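PDB 4QYR: AT-less polyketide synthase from Streptomyces platensis subsp. rosaceus, which probably catalyses, in the ketosynthase domain crystallised here, decarboxylative condensation that lengthens the acyl chain during isomigrastatin polyketide biosynthesis. Local coordinates for residues Ser126-Leu131 / Thr145-Ser150; Asp256-Val261 / Ala436-Pro441; Asp487-Ala492 / Gly586-Val591. One frame throughout, in Å; residues are numbered along the deposited sequence.

Contact 1: residues Ser126-Leu131 / Thr145-Ser150; sequences SDYHHL and TGNAHS
Asn147 has the largest share of this contact, its amide lying against the first turn of the helix that holds Tyr128 and His129. Its CB lies 3.7 Å from His129 CD2, and the amide is inclined 35° to that imidazole. No direct hydrogen bond joins Asn147 to the helix; a water bridges them, its oxygen donating a hydrogen bond to Asn147 OD1 (2.6 Å) and accepting one from His129 N (3.0 Å). The same OD1 sits near the plane of the Tyr128 ring, at its edge, 4.1 Å from Tyr128 CD2. The amide nitrogen turns the other way, to Thr143 O, which helps fix the rotation of the group. Further along, His149 has its CG beside the backbone N (chi1 -72°). Its ring atom CE1 is 3.4 Å from Ser126 OG, a contact without a hydrogen bond; NE2 is weakly bonded to Ser124 O. The junction of helices 141-147 and 149-160 is thus set against the start of helix 127-135, with helix 90-106 packed on Tyr128 and His130 of the second subunit meeting the His129 ring.

Contact 2: residues Asp256-Val261 / Ala436-Pro441; sequences DAIWGV and APPVPP
Ile258 and Pro437 run alongside one another in antiparallel sense, and their meeting is the main apolar event of the contact. Ile258 turns its CG2 branch, which is anti to the backbone N while CG1 lies beside it (chi1 -58°), onto the proline ring, with Ile258 CG2 3.7 Å from Pro437 CB. The same CB is also 3.4 Å from Ile258 O, and Pro437 CD lies 3.4 Å from Trp259 O. The chains come closest at Gly260 and Pro437, their CA atoms 4.5 Å apart. The side chains of Val261 and Pro438 are nearly perpendicular, Val261 CG2 touching Pro438 CD at 4.2 Å, while Ile258 CD1 makes a more distant contact with the same CD. Trp259 points away from the prolines; its indole forms a cation-pi pair with Arg592, and NE1 is bonded to Asn105.

No hydrogen bond joins the two segments. Backbone bonding between Val261 and Glu435 still ties the strands just before the prolines, but Pro437 and Pro438 have no N-H to offer, and residues 436-440 run on in a polyproline II-like conformation. Helix 248-253 adds Leu248 and Gln252 to the packing. The arrangement is the frayed end of an antiparallel pair, strands 260-269 and 428-435, in the sheet of the thiolase-type ketosynthase fold, where the chain leaves central strand 428-435, the last of this sheet in sequence, for the connection to the linker region.

Contact 3: residues Asp487-Ala492 / Gly586-Val591; sequences DLADLA and GERRAV
Asp490 grips the backbone of Arg589: Arg589 N gives a hydrogen bond to Asp490 OD2 of 2.8 Å and 164°, meeting the oxygen from above the carboxylate plane, 42° out of it. Close packing continues on both sides of this bond along the loop. In Val591, with CG1 anti to the backbone N (chi1 172°), CG2 lies beside it and meets Asp490 CB at 3.7 Å. In the other direction the bent chain of Arg588 lays NE 3.5 Å from Ala489 CB. Val591 also packs on Pro486, and Arg588 shares Gln453 with Ala489.

The other side is looser. Gly586 and Glu587 are poorly ordered, and Glu587 places a like charge in the neighbourhood of Asp490, its position uncertain. The guanidinium of Arg589 leads away from the helix towards Pro440. Asp487 turns to its own helix, with OD1 accepting a weak bond from Ala489 N.

This is an Asp-capped helix start whose first turn also holds a loop by its backbone. The helix belongs to the RhiE-like linker, and the loop to the C-terminal tail that, as in related polyketide synthases, probably runs back over linker and ketosynthase.

Overall arrangement
From the N terminus the three contacts follow in series, none nested in or crossing another. Contact 1 closes a short, largely helical loop in the N-terminal half of the ketosynthase, beside the subunit interface. Contact 2 closes a much longer one, joining the opening of strand 260-269 to the chain leaving strand 428-435. Contact 3 then binds the linker helix 488-497 to the C-terminal tail. Contact 1 lies across the chain's centre from the others, its centre about 38 Å from that of contact 2. Contacts 2 and 3 touch, with centres about 15 Å apart: Arg589 NH2 packs 3.5 Å from Pro440 CB, so ketosynthase, linker and tail converge.

Contact 1: residues Ser126-Leu131 / Thr145-Ser150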
# COMPACT_ATOMS: atom_id res chain seq x y z
N SER A 126 11.51 9.64 0.87
CA SER A 126 11.19 11.06 0.85
C SER A 126 12.47 11.87 0.84
O SER A 126 12.67 12.76 1.67
CB SER A 126 10.32 11.43 2.04
OG SER A 126 9.23 10.54 2.16
N ASP A 127 13.36 11.55 -0.08
CA ASP A 127 14.65 12.21 -0.13
C ASP A 127 14.51 13.73 -0.30
O ASP A 127 15.19 14.49 0.37
CB ASP A 127 15.51 11.63 -1.26
CG ASP A 127 16.11 10.26 -0.90
OD1 ASP A 127 15.61 9.59 0.04
OD2 ASP A 127 17.10 9.87 -1.57
N TYR A 128 13.61 14.17 -1.18
CA TYR A 128 13.46 15.60 -1.48
C TYR A 128 13.06 16.43 -0.29
O TYR A 128 13.51 17.56 -0.12
CB TYR A 128 12.43 15.80 -2.58
CG TYR A 128 12.47 17.15 -3.26
CD1 TYR A 128 13.62 17.59 -3.91
CD2 TYR A 128 11.34 17.96 -3.32
CE1 TYR A 128 13.66 18.81 -4.56
CE2 TYR A 128 11.37 19.18 -3.97
CZ TYR A 128 12.53 19.59 -4.59
OH TYR A 128 12.58 20.80 -5.25
N HIS A 129 12.17 15.87 0.52
CA HIS A 129 11.61 16.56 1.67
C HIS A 129 12.71 16.81 2.67
O HIS A 129 12.74 17.84 3.33
CB HIS A 129 10.49 15.76 2.29
CG HIS A 129 9.58 16.55 3.18
ND1 HIS A 129 9.92 17.78 3.69
CD2 HIS A 129 8.34 16.27 3.66
CE1 HIS A 129 8.93 18.24 4.44
NE2 HIS A 129 7.96 17.34 4.43
N HIS A 130 13.64 15.85 2.76
CA HIS A 130 14.82 16.04 3.58
C HIS A 130 15.64 17.19 2.99
O HIS A 130 16.12 18.07 3.73
CB HIS A 130 15.65 14.76 3.67
CG HIS A 130 15.03 13.69 4.52
ND1 HIS A 130 15.07 12.35 4.18
CD2 HIS A 130 14.35 13.75 5.69
CE1 HIS A 130 14.45 11.64 5.11
NE2 HIS A 130 14.01 12.47 6.04
N LEU A 131 15.77 17.19 1.67
CA LEU A 131 16.56 18.19 0.96
C LEU A 131 16.04 19.60 1.21
O LEU A 131 16.83 20.53 1.36
CB LEU A 131 16.58 17.90 -0.53
CG LEU A 131 17.36 18.89 -1.40
CD1 LEU A 131 18.80 18.99 -0.92
CD2 LEU A 131 17.30 18.49 -2.86
N THR A 145 1.45 18.32 0.55
CA THR A 145 0.95 17.80 -0.69
C THR A 145 2.07 17.30 -1.61
O THR A 145 1.92 16.30 -2.32
CB THR A 145 0.11 18.87 -1.38
OG1 THR A 145 -1.26 18.66 -1.06
CG2 THR A 145 0.31 18.86 -2.90
N GLY A 146 3.19 18.01 -1.61
CA GLY A 146 4.23 17.73 -2.58
C GLY A 146 5.10 16.56 -2.21
O GLY A 146 5.98 16.15 -2.96
N ASN A 147 4.86 16.01 -1.02
CA ASN A 147 5.77 15.02 -0.51
C ASN A 147 5.16 13.83 0.17
O ASN A 147 5.87 12.90 0.52
CB ASN A 147 6.74 15.70 0.42
CG ASN A 147 7.74 16.50 -0.33
OD1 ASN A 147 8.71 15.95 -0.87
ND2 ASN A 147 7.51 17.82 -0.43
N ALA A 148 3.85 13.83 0.34
CA ALA A 148 3.17 12.66 0.87
C ALA A 148 3.11 11.56 -0.20
O ALA A 148 2.79 11.84 -1.35
CB ALA A 148 1.80 13.03 1.34
N HIS A 149 3.43 10.32 0.16
CA HIS A 149 3.44 9.25 -0.84
C HIS A 149 2.06 9.01 -1.44
O HIS A 149 1.93 8.69 -2.62
CB HIS A 149 3.95 7.95 -0.24
CG HIS A 149 5.42 7.94 0.03
ND1 HIS A 149 6.28 8.87 -0.52
CD2 HIS A 149 6.19 7.13 0.80
CE1 HIS A 149 7.51 8.63 -0.10
NE2 HIS A 149 7.48 7.58 0.69
N SER A 150 1.03 9.16 -0.62
CA SER A 150 -0.34 9.08 -1.09
C SER A 150 -0.59 10.00 -2.27
O SER A 150 -1.32 9.66 -3.19
CB SER A 150 -1.30 9.43 0.03
OG SER A 150 -0.73 10.43 0.85
O HOH W 1 10.26 13.84 -0.57

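Contact 2: residues Asp256-Val261 / Ala436-Pro441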
# COMPACT_ATOMS: atom_id res chain seq x y z
N ASP A 256 -5.73 -3.71 -28.78
CA ASP A 256 -4.64 -3.01 -28.12
C ASP A 256 -3.31 -3.66 -28.54
O ASP A 256 -3.28 -4.84 -28.92
CB ASP A 256 -4.79 -3.05 -26.59
CG ASP A 256 -6.02 -2.30 -26.09
OD1 ASP A 256 -6.06 -1.05 -26.13
OD2 ASP A 256 -6.96 -2.97 -25.59
N ALA A 257 -2.22 -2.89 -28.47
CA ALA A 257 -0.89 -3.41 -28.80
C ALA A 257 -0.23 -4.03 -27.56
O ALA A 257 0.35 -3.32 -26.73
CB ALA A 257 -0.04 -2.32 -29.36
N ILE A 258 -0.30 -5.35 -27.45
CA ILE A 258 0.10 -6.04 -26.23
C ILE A 258 1.60 -6.26 -26.10
O ILE A 258 2.26 -6.75 -27.03
CB ILE A 258 -0.64 -7.38 -26.13
CG1 ILE A 258 -2.15 -7.12 -26.16
CG2 ILE A 258 -0.24 -8.10 -24.89
CD1 ILE A 258 -2.99 -8.35 -26.19
N TRP A 259 2.15 -5.88 -24.95
CA TRP A 259 3.56 -6.07 -24.68
C TRP A 259 3.82 -7.48 -24.19
O TRP A 259 4.85 -8.09 -24.50
CB TRP A 259 4.03 -5.09 -23.62
CG TRP A 259 4.26 -3.73 -24.11
CD1 TRP A 259 3.32 -2.78 -24.33
CD2 TRP A 259 5.52 -3.13 -24.40
NE1 TRP A 259 3.91 -1.62 -24.76
CE2 TRP A 259 5.27 -1.81 -24.81
CE3 TRP A 259 6.83 -3.59 -24.36
CZ2 TRP A 259 6.27 -0.94 -25.19
CZ3 TRP A 259 7.84 -2.73 -24.74
CH2 TRP A 259 7.55 -1.41 -25.14
N GLY A 260 2.88 -7.98 -23.40
CA GLY A 260 3.00 -9.29 -22.79
C GLY A 260 1.78 -9.62 -21.95
O GLY A 260 0.91 -8.78 -21.71
N VAL A 261 1.74 -10.85 -21.49
CA VAL A 261 0.66 -11.32 -20.65
C VAL A 261 1.22 -11.71 -19.30
O VAL A 261 2.29 -12.31 -19.22
CB VAL A 261 -0.05 -12.51 -21.30
CG1 VAL A 261 -1.10 -13.09 -20.38
CG2 VAL A 261 -0.66 -12.10 -22.61
N ALA A 436 4.75 -14.22 -23.66
CA ALA A 436 4.80 -13.38 -24.85
C ALA A 436 3.41 -13.07 -25.39
O ALA A 436 2.49 -13.88 -25.26
CB ALA A 436 5.63 -14.05 -25.92
N PRO A 437 3.25 -11.89 -26.01
CA PRO A 437 1.92 -11.55 -26.52
C PRO A 437 1.50 -12.47 -27.63
O PRO A 437 2.34 -12.98 -28.38
CB PRO A 437 2.10 -10.11 -27.02
CG PRO A 437 3.52 -9.99 -27.32
CD PRO A 437 4.24 -10.86 -26.33
N PRO A 438 0.18 -12.72 -27.72
CA PRO A 438 -0.39 -13.51 -28.82
C PRO A 438 -0.12 -12.82 -30.14
O PRO A 438 0.02 -11.58 -30.22
CB PRO A 438 -1.90 -13.52 -28.53
CG PRO A 438 -2.04 -13.09 -27.11
CD PRO A 438 -0.85 -12.23 -26.79
N VAL A 439 -0.01 -13.65 -31.17
CA VAL A 439 0.12 -13.20 -32.53
C VAL A 439 -1.16 -12.53 -32.99
O VAL A 439 -2.21 -13.16 -33.00
CB VAL A 439 0.42 -14.37 -33.46
CG1 VAL A 439 0.69 -13.84 -34.86
CG2 VAL A 439 1.59 -15.18 -32.94
N PRO A 440 -1.07 -11.25 -33.36
CA PRO A 440 -2.25 -10.55 -33.87
C PRO A 440 -2.65 -11.14 -35.21
O PRO A 440 -1.78 -11.35 -36.06
CB PRO A 440 -1.77 -9.09 -34.03
CG PRO A 440 -0.48 -9.00 -33.27
CD PRO A 440 0.12 -10.38 -33.34
N PRO A 441 -3.94 -11.42 -35.40
CA PRO A 441 -4.46 -12.03 -36.64
C PRO A 441 -4.25 -11.16 -37.89
O PRO A 441 -3.80 -10.01 -37.78
CB PRO A 441 -5.95 -12.21 -36.34
CG PRO A 441 -6.24 -11.17 -35.29
CD PRO A 441 -5.02 -11.11 -34.45

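Contact 3: residues Asp487-Ala492 / Gly586-Val591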
# COMPACT_ATOMS: atom_id res chain seq x y z
N ASP A 487 0.00 0.93 -40.37
CA ASP A 487 -1.15 1.06 -41.24
C ASP A 487 -1.72 2.45 -41.04
O ASP A 487 -1.71 2.98 -39.92
CB ASP A 487 -2.17 -0.02 -40.90
CG ASP A 487 -3.31 -0.07 -41.87
OD1 ASP A 487 -3.78 1.00 -42.32
OD2 ASP A 487 -3.73 -1.20 -42.19
N LEU A 488 -2.23 3.05 -42.11
CA LEU A 488 -2.62 4.44 -42.05
C LEU A 488 -3.83 4.68 -41.14
O LEU A 488 -3.75 5.50 -40.22
CB LEU A 488 -2.91 4.95 -43.46
CG LEU A 488 -3.00 6.46 -43.70
CD1 LEU A 488 -2.47 6.72 -45.07
CD2 LEU A 488 -4.41 6.95 -43.60
N ALA A 489 -4.93 3.98 -41.39
CA ALA A 489 -6.13 4.15 -40.57
C ALA A 489 -5.85 3.82 -39.11
O ALA A 489 -6.49 4.36 -38.22
CB ALA A 489 -7.25 3.30 -41.08
N ASP A 490 -4.88 2.94 -38.88
CA ASP A 490 -4.49 2.57 -37.53
C ASP A 490 -3.73 3.71 -36.86
O ASP A 490 -3.87 3.98 -35.66
CB ASP A 490 -3.64 1.30 -37.54
CG ASP A 490 -4.47 0.02 -37.45
OD1 ASP A 490 -3.94 -1.07 -37.76
OD2 ASP A 490 -5.66 0.12 -37.06
N LEU A 491 -2.90 4.38 -37.68
CA LEU A 491 -2.13 5.54 -37.24
C LEU A 491 -3.09 6.66 -36.91
O LEU A 491 -2.99 7.28 -35.85
CB LEU A 491 -1.13 5.95 -38.33
CG LEU A 491 -0.35 7.27 -38.36
CD1 LEU A 491 -1.08 8.36 -39.10
CD2 LEU A 491 0.06 7.73 -36.97
N ALA A 492 -4.03 6.88 -37.82
CA ALA A 492 -5.02 7.93 -37.67
C ALA A 492 -5.92 7.63 -36.49
O ALA A 492 -6.18 8.50 -35.66
CB ALA A 492 -5.82 8.10 -38.92
N GLY A 586 -15.10 -3.16 -34.52
CA GLY A 586 -14.27 -4.35 -34.43
C GLY A 586 -12.86 -4.17 -34.96
O GLY A 586 -11.90 -4.61 -34.33
N GLU A 587 -12.74 -3.49 -36.10
CA GLU A 587 -11.52 -3.48 -36.92
C GLU A 587 -10.24 -2.87 -36.32
O GLU A 587 -9.23 -3.56 -36.21
CB GLU A 587 -11.83 -2.77 -38.24
CG GLU A 587 -10.64 -2.48 -39.18
CD GLU A 587 -9.53 -3.52 -39.11
OE1 GLU A 587 -9.77 -4.69 -39.45
OE2 GLU A 587 -8.40 -3.14 -38.69
N ARG A 588 -10.26 -1.58 -35.97
CA ARG A 588 -9.02 -0.84 -35.72
C ARG A 588 -8.08 -1.41 -34.65
O ARG A 588 -8.52 -1.96 -33.63
CB ARG A 588 -9.35 0.60 -35.35
CG ARG A 588 -9.95 1.41 -36.48
CD ARG A 588 -9.14 1.30 -37.76
NE ARG A 588 -9.69 2.20 -38.78
CZ ARG A 588 -10.66 1.87 -39.63
NH1 ARG A 588 -11.10 2.75 -40.51
NH2 ARG A 588 -11.18 0.65 -39.59
N ARG A 589 -6.78 -1.25 -34.89
CA ARG A 589 -5.72 -1.65 -33.96
C ARG A 589 -4.83 -0.46 -33.55
O ARG A 589 -4.51 0.39 -34.37
CB ARG A 589 -4.87 -2.76 -34.58
CG ARG A 589 -5.64 -4.05 -34.79
CD ARG A 589 -4.71 -5.21 -35.09
NE ARG A 589 -3.94 -5.61 -33.91
CZ ARG A 589 -4.31 -6.55 -33.05
NH1 ARG A 589 -5.46 -7.21 -33.24
NH2 ARG A 589 -3.54 -6.83 -32.01
N ALA A 590 -4.42 -0.42 -32.29
CA ALA A 590 -3.60 0.68 -31.78
C ALA A 590 -2.14 0.56 -32.22
O ALA A 590 -1.67 -0.54 -32.57
CB ALA A 590 -3.69 0.74 -30.27
N VAL A 591 -1.43 1.69 -32.17
CA VAL A 591 -0.07 1.83 -32.71
C VAL A 591 0.86 2.64 -31.81
O VAL A 591 0.49 3.70 -31.31
CB VAL A 591 -0.12 2.53 -34.08
CG1 VAL A 591 1.28 2.86 -34.56
CG2 VAL A 591 -0.84 1.66 -35.10